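Local coordinates for hypothetical protein (Staphylococcus aureus subsp. aureus, PDB 1QYI) that is of unknown function but belongs to the haloacid dehalogenase (HAD)-like hydrolases, and so probably cleaves phosphate esters or related substrates, at residues 286-291 / 304-309; 317-322 / 335-340. One frame throughout, in Å; residues are numbered along the deposited sequence.

Interaction 1. Residues 286-291 / 304-309; sequences NPFSYI and SYINKQ
I291 lies against Y305 and Q309, the main apolar contact between helix 288-295 and the end of helix 302-307. Its CB is 4.1 Å from Y305 CB, and CG2 then reaches the tyrosine ring, 3.4 Å from Y305 CD1. CG1 is anti to the carbonyl carbon (chi1 -64°) and chi2 is extended, which carries CD1 away from the ring, to Q309 CG, 3.3 Å away, and to the carbonyl oxygens of Y305 and K308. A beta-branched side chain suits this place because its two arms cover different neighbours. The Y305 ring has I291 O over one face and F288 CE1 at its edge, while its hydroxyl binds G296 O. F288 CD1 packs 3.5 Å from Y305 CB.

At the N-terminal end of helix 288-295, N286 OD1 accepts from F288 N at 2.8 Å in the carbonyl plane, a capping bond of Asx-turn type. P287, whose ring removes a backbone N-H, suits the position just ahead of the helix. N286 ND2 donates to a water that in turn donates to I306 O. S289 touches K284, probably the motif III lysine of HAD enzymes. The two helices flank the Rossmann-like HAD core, helix 288-295 following that loop in the chain.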
ATOM      1  N   ASN A 286      17.256   2.356  -3.085  1.00 28.27           N
ATOM      2  CA  ASN A 286      18.224   3.446  -3.071  1.00 26.07           C
ATOM      3  C   ASN A 286      18.171   4.104  -1.684  1.00 24.67           C
ATOM      4  O   ASN A 286      17.110   4.510  -1.220  1.00 22.15           O
ATOM      5  CB  ASN A 286      17.887   4.473  -4.167  1.00 25.37           C
ATOM      6  CG  ASN A 286      18.917   5.602  -4.260  1.00 27.10           C
ATOM      7  OD1 ASN A 286      19.132   6.339  -3.296  1.00 27.88           O
ATOM      8  ND2 ASN A 286      19.548   5.744  -5.424  1.00 24.66           N
ATOM      9  N   PRO A 287      19.329   4.224  -1.014  1.00 24.24           N
ATOM     10  CA  PRO A 287      19.457   4.820   0.321  1.00 24.58           C
ATOM     11  C   PRO A 287      19.103   6.307   0.448  1.00 24.66           C
ATOM     12  O   PRO A 287      19.233   6.880   1.528  1.00 26.42           O
ATOM     13  CB  PRO A 287      20.916   4.548   0.676  1.00 23.27           C
ATOM     14  CG  PRO A 287      21.590   4.650  -0.653  1.00 23.90           C
ATOM     15  CD  PRO A 287      20.655   3.891  -1.563  1.00 23.46           C
ATOM     16  N   PHE A 288      18.640   6.920  -0.636  1.00 24.42           N
ATOM     17  CA  PHE A 288      18.284   8.334  -0.621  1.00 24.85           C
ATOM     18  C   PHE A 288      17.420   8.787   0.542  1.00 24.99           C
ATOM     19  O   PHE A 288      17.752   9.760   1.226  1.00 26.24           O
ATOM     20  CB  PHE A 288      17.559   8.733  -1.900  1.00 23.43           C
ATOM     21  CG  PHE A 288      16.916  10.081  -1.810  1.00 24.38           C
ATOM     22  CD1 PHE A 288      17.696  11.231  -1.803  1.00 24.36           C
ATOM     23  CD2 PHE A 288      15.537  10.206  -1.685  1.00 25.06           C
ATOM     24  CE1 PHE A 288      17.119  12.495  -1.678  1.00 21.82           C
ATOM     25  CE2 PHE A 288      14.948  11.467  -1.558  1.00 24.81           C
ATOM     26  CZ  PHE A 288      15.746  12.615  -1.552  1.00 22.91           C
ATOM     27  N   SER A 289      16.297   8.105   0.745  1.00 24.67           N
ATOM     28  CA  SER A 289      15.379   8.466   1.819  1.00 25.24           C
ATOM     29  C   SER A 289      16.018   8.277   3.187  1.00 24.32           C
ATOM     30  O   SER A 289      15.785   9.069   4.096  1.00 23.69           O
ATOM     31  CB  SER A 289      14.093   7.648   1.727  1.00 27.03           C
ATOM     32  OG  SER A 289      14.370   6.261   1.865  1.00 35.05           O
ATOM     33  N   TYR A 290      16.841   7.244   3.334  1.00 22.20           N
ATOM     34  CA  TYR A 290      17.499   7.027   4.605  1.00 20.74           C
ATOM     35  C   TYR A 290      18.520   8.131   4.830  1.00 21.49           C
ATOM     36  O   TYR A 290      18.727   8.578   5.957  1.00 22.14           O
ATOM     37  CB  TYR A 290      18.171   5.649   4.652  1.00 19.79           C
ATOM     38  CG  TYR A 290      17.301   4.589   5.295  1.00 18.36           C
ATOM     39  CD1 TYR A 290      16.800   4.767   6.584  1.00 17.23           C
ATOM     40  CD2 TYR A 290      16.929   3.438   4.591  1.00 17.24           C
ATOM     41  CE1 TYR A 290      15.942   3.834   7.163  1.00 18.09           C
ATOM     42  CE2 TYR A 290      16.068   2.493   5.157  1.00 15.73           C
ATOM     43  CZ  TYR A 290      15.574   2.697   6.448  1.00 18.39           C
ATOM     44  OH  TYR A 290      14.708   1.782   7.017  1.00 15.44           O
ATOM     45  N   ILE A 291      19.140   8.585   3.746  1.00 21.40           N
ATOM     46  CA  ILE A 291      20.142   9.646   3.816  1.00 22.16           C
ATOM     47  C   ILE A 291      19.489  10.990   4.156  1.00 23.51           C
ATOM     48  O   ILE A 291      20.080  11.834   4.836  1.00 22.34           O
ATOM     49  CB  ILE A 291      20.911   9.757   2.474  1.00 21.82           C
ATOM     50  CG1 ILE A 291      21.683   8.456   2.233  1.00 21.91           C
ATOM     51  CG2 ILE A 291      21.853  10.956   2.496  1.00 18.29           C
ATOM     52  CD1 ILE A 291      22.497   8.417   0.937  1.00 23.26           C
ATOM     53  N   SER A 304      23.028  15.886  -3.063  1.00 31.46           N
ATOM     54  CA  SER A 304      24.129  15.280  -2.337  1.00 30.85           C
ATOM     55  C   SER A 304      23.725  13.919  -1.798  1.00 30.39           C
ATOM     56  O   SER A 304      24.557  13.022  -1.660  1.00 28.95           O
ATOM     57  CB  SER A 304      24.580  16.185  -1.188  1.00 30.81           C
ATOM     58  OG  SER A 304      23.544  16.393  -0.239  1.00 31.88           O
ATOM     59  N   TYR A 305      22.439  13.767  -1.500  1.00 28.57           N
ATOM     60  CA  TYR A 305      21.932  12.506  -0.980  1.00 28.53           C
ATOM     61  C   TYR A 305      21.920  11.439  -2.070  1.00 30.13           C
ATOM     62  O   TYR A 305      21.872  10.241  -1.783  1.00 30.79           O
ATOM     63  CB  TYR A 305      20.520  12.691  -0.419  1.00 28.58           C
ATOM     64  CG  TYR A 305      20.398  13.686   0.729  1.00 26.02           C
ATOM     65  CD1 TYR A 305      21.517  14.153   1.408  1.00 25.96           C
ATOM     66  CD2 TYR A 305      19.151  14.135   1.146  1.00 27.30           C
ATOM     67  CE1 TYR A 305      21.395  15.049   2.477  1.00 25.64           C
ATOM     68  CE2 TYR A 305      19.014  15.024   2.209  1.00 27.41           C
ATOM     69  CZ  TYR A 305      20.140  15.480   2.869  1.00 26.15           C
ATOM     70  OH  TYR A 305      20.013  16.374   3.905  1.00 25.17           O
ATOM     71  N   ILE A 306      21.999  11.891  -3.320  1.00 31.64           N
ATOM     72  CA  ILE A 306      21.985  11.026  -4.495  1.00 31.11           C
ATOM     73  C   ILE A 306      23.378  10.620  -4.952  1.00 33.47           C
ATOM     74  O   ILE A 306      23.609   9.468  -5.334  1.00 33.44           O
ATOM     75  CB  ILE A 306      21.263  11.740  -5.647  1.00 30.63           C
ATOM     76  CG1 ILE A 306      19.804  11.961  -5.247  1.00 31.57           C
ATOM     77  CG2 ILE A 306      21.371  10.945  -6.940  1.00 28.79           C
ATOM     78  CD1 ILE A 306      19.019  12.757  -6.253  1.00 34.13           C
ATOM     79  N   ASN A 307      24.308  11.573  -4.890  1.00 35.08           N
ATOM     80  CA  ASN A 307      25.695  11.364  -5.319  1.00 35.07           C
ATOM     81  C   ASN A 307      26.632  10.787  -4.261  1.00 34.25           C
ATOM     82  O   ASN A 307      27.621  10.146  -4.610  1.00 34.53           O
ATOM     83  CB  ASN A 307      26.277  12.688  -5.817  1.00 37.07           C
ATOM     84  CG  ASN A 307      25.433  13.331  -6.892  1.00 37.68           C
ATOM     85  OD1 ASN A 307      25.573  14.522  -7.168  1.00 42.55           O
ATOM     86  ND2 ASN A 307      24.558  12.547  -7.513  1.00 38.46           N
ATOM     87  N   LYS A 308      26.335  11.039  -2.986  1.00 33.39           N
ATOM     88  CA  LYS A 308      27.150  10.540  -1.880  1.00 32.55           C
ATOM     89  C   LYS A 308      26.379   9.523  -1.051  1.00 31.87           C
ATOM     90  O   LYS A 308      25.642   9.885  -0.122  1.00 31.41           O
ATOM     91  CB  LYS A 308      27.590  11.677  -0.960  1.00 34.27           C
ATOM     92  CG  LYS A 308      28.605  12.632  -1.541  1.00 38.22           C
ATOM     93  CD  LYS A 308      29.215  13.505  -0.435  1.00 41.90           C
ATOM     94  CE  LYS A 308      30.119  14.605  -1.010  1.00 43.49           C
ATOM     95  NZ  LYS A 308      29.350  15.616  -1.823  1.00 43.56           N
ATOM     96  N   GLN A 309      26.557   8.248  -1.383  1.00 31.54           N
ATOM     97  CA  GLN A 309      25.868   7.170  -0.677  1.00 32.93           C
ATOM     98  C   GLN A 309      26.790   6.048  -0.190  1.00 33.47           C
ATOM     99  O   GLN A 309      26.515   5.427   0.833  1.00 34.04           O
ATOM    100  CB  GLN A 309      24.782   6.575  -1.582  1.00 30.63           C
ATOM    101  CG  GLN A 309      23.746   7.587  -2.024  1.00 29.17           C
ATOM    102  CD  GLN A 309      22.760   7.031  -3.019  1.00 24.61           C
ATOM    103  OE1 GLN A 309      21.636   7.518  -3.118  1.00 21.96           O
ATOM    104  NE2 GLN A 309      23.173   6.018  -3.767  1.00 21.02           N
TER
HETATM  105  O   HOH W   1      21.385   7.331  -6.465  1.00 15.09           O

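Interaction 2. Residues 317-322 / 335-340; sequences DVFIVG and GATFIG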
ATOM      1  N   ASP A 317      27.346   4.656  14.313  1.00 23.53           N
ATOM      2  CA  ASP A 317      26.647   5.930  14.407  1.00 21.46           C
ATOM      3  C   ASP A 317      25.220   5.925  13.846  1.00 20.27           C
ATOM      4  O   ASP A 317      24.419   6.821  14.135  1.00 18.72           O
ATOM      5  CB  ASP A 317      27.505   6.995  13.732  1.00 21.88           C
ATOM      6  CG  ASP A 317      28.944   6.948  14.211  1.00 23.46           C
ATOM      7  OD1 ASP A 317      29.155   6.686  15.417  1.00 24.82           O
ATOM      8  OD2 ASP A 317      29.867   7.170  13.400  1.00 27.04           O
ATOM      9  N   VAL A 318      24.904   4.904  13.055  1.00 19.35           N
ATOM     10  CA  VAL A 318      23.578   4.782  12.480  1.00 16.91           C
ATOM     11  C   VAL A 318      23.098   3.339  12.500  1.00 16.35           C
ATOM     12  O   VAL A 318      23.808   2.430  12.077  1.00 18.54           O
ATOM     13  CB  VAL A 318      23.551   5.317  11.033  1.00 17.53           C
ATOM     14  CG1 VAL A 318      22.110   5.338  10.507  1.00 14.34           C
ATOM     15  CG2 VAL A 318      24.163   6.713  10.976  1.00 13.12           C
ATOM     16  N   PHE A 319      21.883   3.154  13.010  1.00 15.81           N
ATOM     17  CA  PHE A 319      21.225   1.854  13.121  1.00 14.51           C
ATOM     18  C   PHE A 319      19.888   1.915  12.379  1.00 15.31           C
ATOM     19  O   PHE A 319      18.955   2.621  12.791  1.00 14.14           O
ATOM     20  CB  PHE A 319      20.927   1.519  14.581  1.00 13.77           C
ATOM     21  CG  PHE A 319      22.148   1.331  15.427  1.00 13.46           C
ATOM     22  CD1 PHE A 319      22.922   0.186  15.307  1.00 12.36           C
ATOM     23  CD2 PHE A 319      22.535   2.312  16.331  1.00  8.94           C
ATOM     24  CE1 PHE A 319      24.055   0.018  16.076  1.00 13.39           C
ATOM     25  CE2 PHE A 319      23.665   2.150  17.101  1.00 11.38           C
ATOM     26  CZ  PHE A 319      24.431   1.000  16.969  1.00 13.26           C
ATOM     27  N   ILE A 320      19.786   1.161  11.297  1.00 15.02           N
ATOM     28  CA  ILE A 320      18.565   1.124  10.520  1.00 15.20           C
ATOM     29  C   ILE A 320      17.727  -0.051  11.008  1.00 16.28           C
ATOM     30  O   ILE A 320      18.198  -1.187  11.054  1.00 15.81           O
ATOM     31  CB  ILE A 320      18.883   1.000   9.027  1.00 13.08           C
ATOM     32  CG1 ILE A 320      19.403   2.342   8.522  1.00 13.02           C
ATOM     33  CG2 ILE A 320      17.650   0.561   8.264  1.00 13.86           C
ATOM     34  CD1 ILE A 320      19.823   2.343   7.066  1.00 17.24           C
ATOM     35  N   VAL A 321      16.483   0.255  11.379  1.00 17.17           N
ATOM     36  CA  VAL A 321      15.522  -0.715  11.904  1.00 17.15           C
ATOM     37  C   VAL A 321      14.383  -0.939  10.917  1.00 19.53           C
ATOM     38  O   VAL A 321      13.493  -0.094  10.753  1.00 19.83           O
ATOM     39  CB  VAL A 321      14.923  -0.223  13.256  1.00 16.51           C
ATOM     40  CG1 VAL A 321      13.853  -1.191  13.755  1.00 14.89           C
ATOM     41  CG2 VAL A 321      16.026  -0.063  14.288  1.00 12.04           C
ATOM     42  N   GLY A 322      14.413  -2.091  10.262  1.00 20.60           N
ATOM     43  CA  GLY A 322      13.382  -2.391   9.299  1.00 21.02           C
ATOM     44  C   GLY A 322      13.149  -3.871   9.175  1.00 21.11           C
ATOM     45  O   GLY A 322      13.736  -4.673   9.895  1.00 21.03           O
ATOM     46  N   GLY A 335      26.863   2.146   4.905  1.00 26.19           N
ATOM     47  CA  GLY A 335      27.743   1.765   5.996  1.00 25.61           C
ATOM     48  C   GLY A 335      27.116   1.794   7.380  1.00 25.44           C
ATOM     49  O   GLY A 335      27.829   1.898   8.377  1.00 25.34           O
ATOM     50  N   ALA A 336      25.793   1.689   7.463  1.00 25.71           N
ATOM     51  CA  ALA A 336      25.131   1.706   8.763  1.00 25.46           C
ATOM     52  C   ALA A 336      24.836   0.305   9.280  1.00 25.29           C
ATOM     53  O   ALA A 336      24.751  -0.654   8.509  1.00 23.16           O
ATOM     54  CB  ALA A 336      23.843   2.505   8.679  1.00 25.71           C
ATOM     55  N   THR A 337      24.684   0.188  10.596  1.00 25.48           N
ATOM     56  CA  THR A 337      24.373  -1.103  11.191  1.00 25.09           C
ATOM     57  C   THR A 337      22.913  -1.420  10.907  1.00 25.40           C
ATOM     58  O   THR A 337      22.038  -0.564  11.065  1.00 24.98           O
ATOM     59  CB  THR A 337      24.605  -1.101  12.717  1.00 25.18           C
ATOM     60  OG1 THR A 337      26.015  -1.115  12.986  1.00 27.09           O
ATOM     61  CG2 THR A 337      23.962  -2.324  13.362  1.00 21.52           C
ATOM     62  N   PHE A 338      22.649  -2.649  10.473  1.00 25.19           N
ATOM     63  CA  PHE A 338      21.283  -3.050  10.165  1.00 24.60           C
ATOM     64  C   PHE A 338      20.710  -4.048  11.169  1.00 24.16           C
ATOM     65  O   PHE A 338      21.363  -5.014  11.545  1.00 23.40           O
ATOM     66  CB  PHE A 338      21.201  -3.658   8.758  1.00 23.84           C
ATOM     67  CG  PHE A 338      19.813  -4.120   8.384  1.00 25.02           C
ATOM     68  CD1 PHE A 338      18.806  -3.189   8.085  1.00 24.07           C
ATOM     69  CD2 PHE A 338      19.495  -5.482   8.402  1.00 23.53           C
ATOM     70  CE1 PHE A 338      17.505  -3.605   7.814  1.00 23.31           C
ATOM     71  CE2 PHE A 338      18.199  -5.915   8.135  1.00 24.37           C
ATOM     72  CZ  PHE A 338      17.192  -4.975   7.840  1.00 24.01           C
ATOM     73  N   ILE A 339      19.485  -3.789  11.607  1.00 23.50           N
ATOM     74  CA  ILE A 339      18.813  -4.671  12.530  1.00 23.35           C
ATOM     75  C   ILE A 339      17.422  -4.964  11.980  1.00 22.49           C
ATOM     76  O   ILE A 339      16.567  -4.083  11.918  1.00 22.97           O
ATOM     77  CB  ILE A 339      18.760  -4.087  13.968  1.00 23.23           C
ATOM     78  CG1 ILE A 339      17.601  -4.752  14.740  1.00 25.84           C
ATOM     79  CG2 ILE A 339      18.667  -2.582  13.929  1.00 24.33           C
ATOM     80  CD1 ILE A 339      17.565  -4.423  16.207  1.00 24.80           C
ATOM     81  N   GLY A 340      17.225  -6.212  11.552  1.00 24.19           N
ATOM     82  CA  GLY A 340      15.957  -6.629  10.971  1.00 26.00           C
ATOM     83  C   GLY A 340      14.895  -7.102  11.945  1.00 27.14           C
ATOM     84  O   GLY A 340      15.196  -7.753  12.950  1.00 26.59           O
TER
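The right-handed beta-alpha-beta crossover of a Rossmann-like fold places strands 318-322 and 337-341 side by side and parallel, with helix 325-334 connecting them. The short strand axes run 4.7 Å apart at 22°. I320 sits between T337 and I339 in the bonding pattern: I320 N donates to T337 O at 2.8 Å, nearly in line with the carbonyl, and I320 O accepts from I339 N at 3.0 Å. T337 N to V318 O precedes these bonds, and a weak G322 N to I339 O bond follows.

On the face of F319 and V321, F319 and T337 lie side by side, T337 CG2 meeting the ring edge 3.3 Å from F319 CD1. T337 OG1 turns to K315 O, so one beta-branched residue offers a methyl to the ring and a hydroxyl to the backbone. I339 CG2 lies between its own N and carbonyl carbon (CG1 at chi1 158°), 3.7 Å from V321 CG2. On the other face, I320 CG2 approaches the F338 ring in its plane, 3.9 Å from F338 CD1. Glycine suits G340 because a beta carbon there would press on the same ring, and G335, with phi 87°, ends the helix in a conformation that glycine adopts readily.

Helix 325-334 covers the I320 and F338 face through L328, A331 and I334, whereas L369 and V372 of helix 369-373 pack on I339. Strand 3-6 flanks 318-322 on its other edge, and strand 361-363 follows 337-341 at the sheet's end.

Interaction 1 closes before interaction 2 opens, helix 302-307 being followed directly by strand 318-322. Their centres are about 15 Å apart, and they meet where Y290 OH packs 3.4 Å from I320 CG2. Helix 325-334, the crossover helix of interaction 2, also touches P287 and Q309 through K333, so it is a neighbour of both contacts. All four segments belong to the HAD-like part of the chain, in whose parallel sheet strand 318-322 lies between 3-6 and 337-341. Y290 also touches D7 and D327, acidic residues placed as in the first and fourth motif loops of HAD hydrolases; interaction 1 thus adjoins the probable active-site region, while interaction 2 builds the strand leading to it.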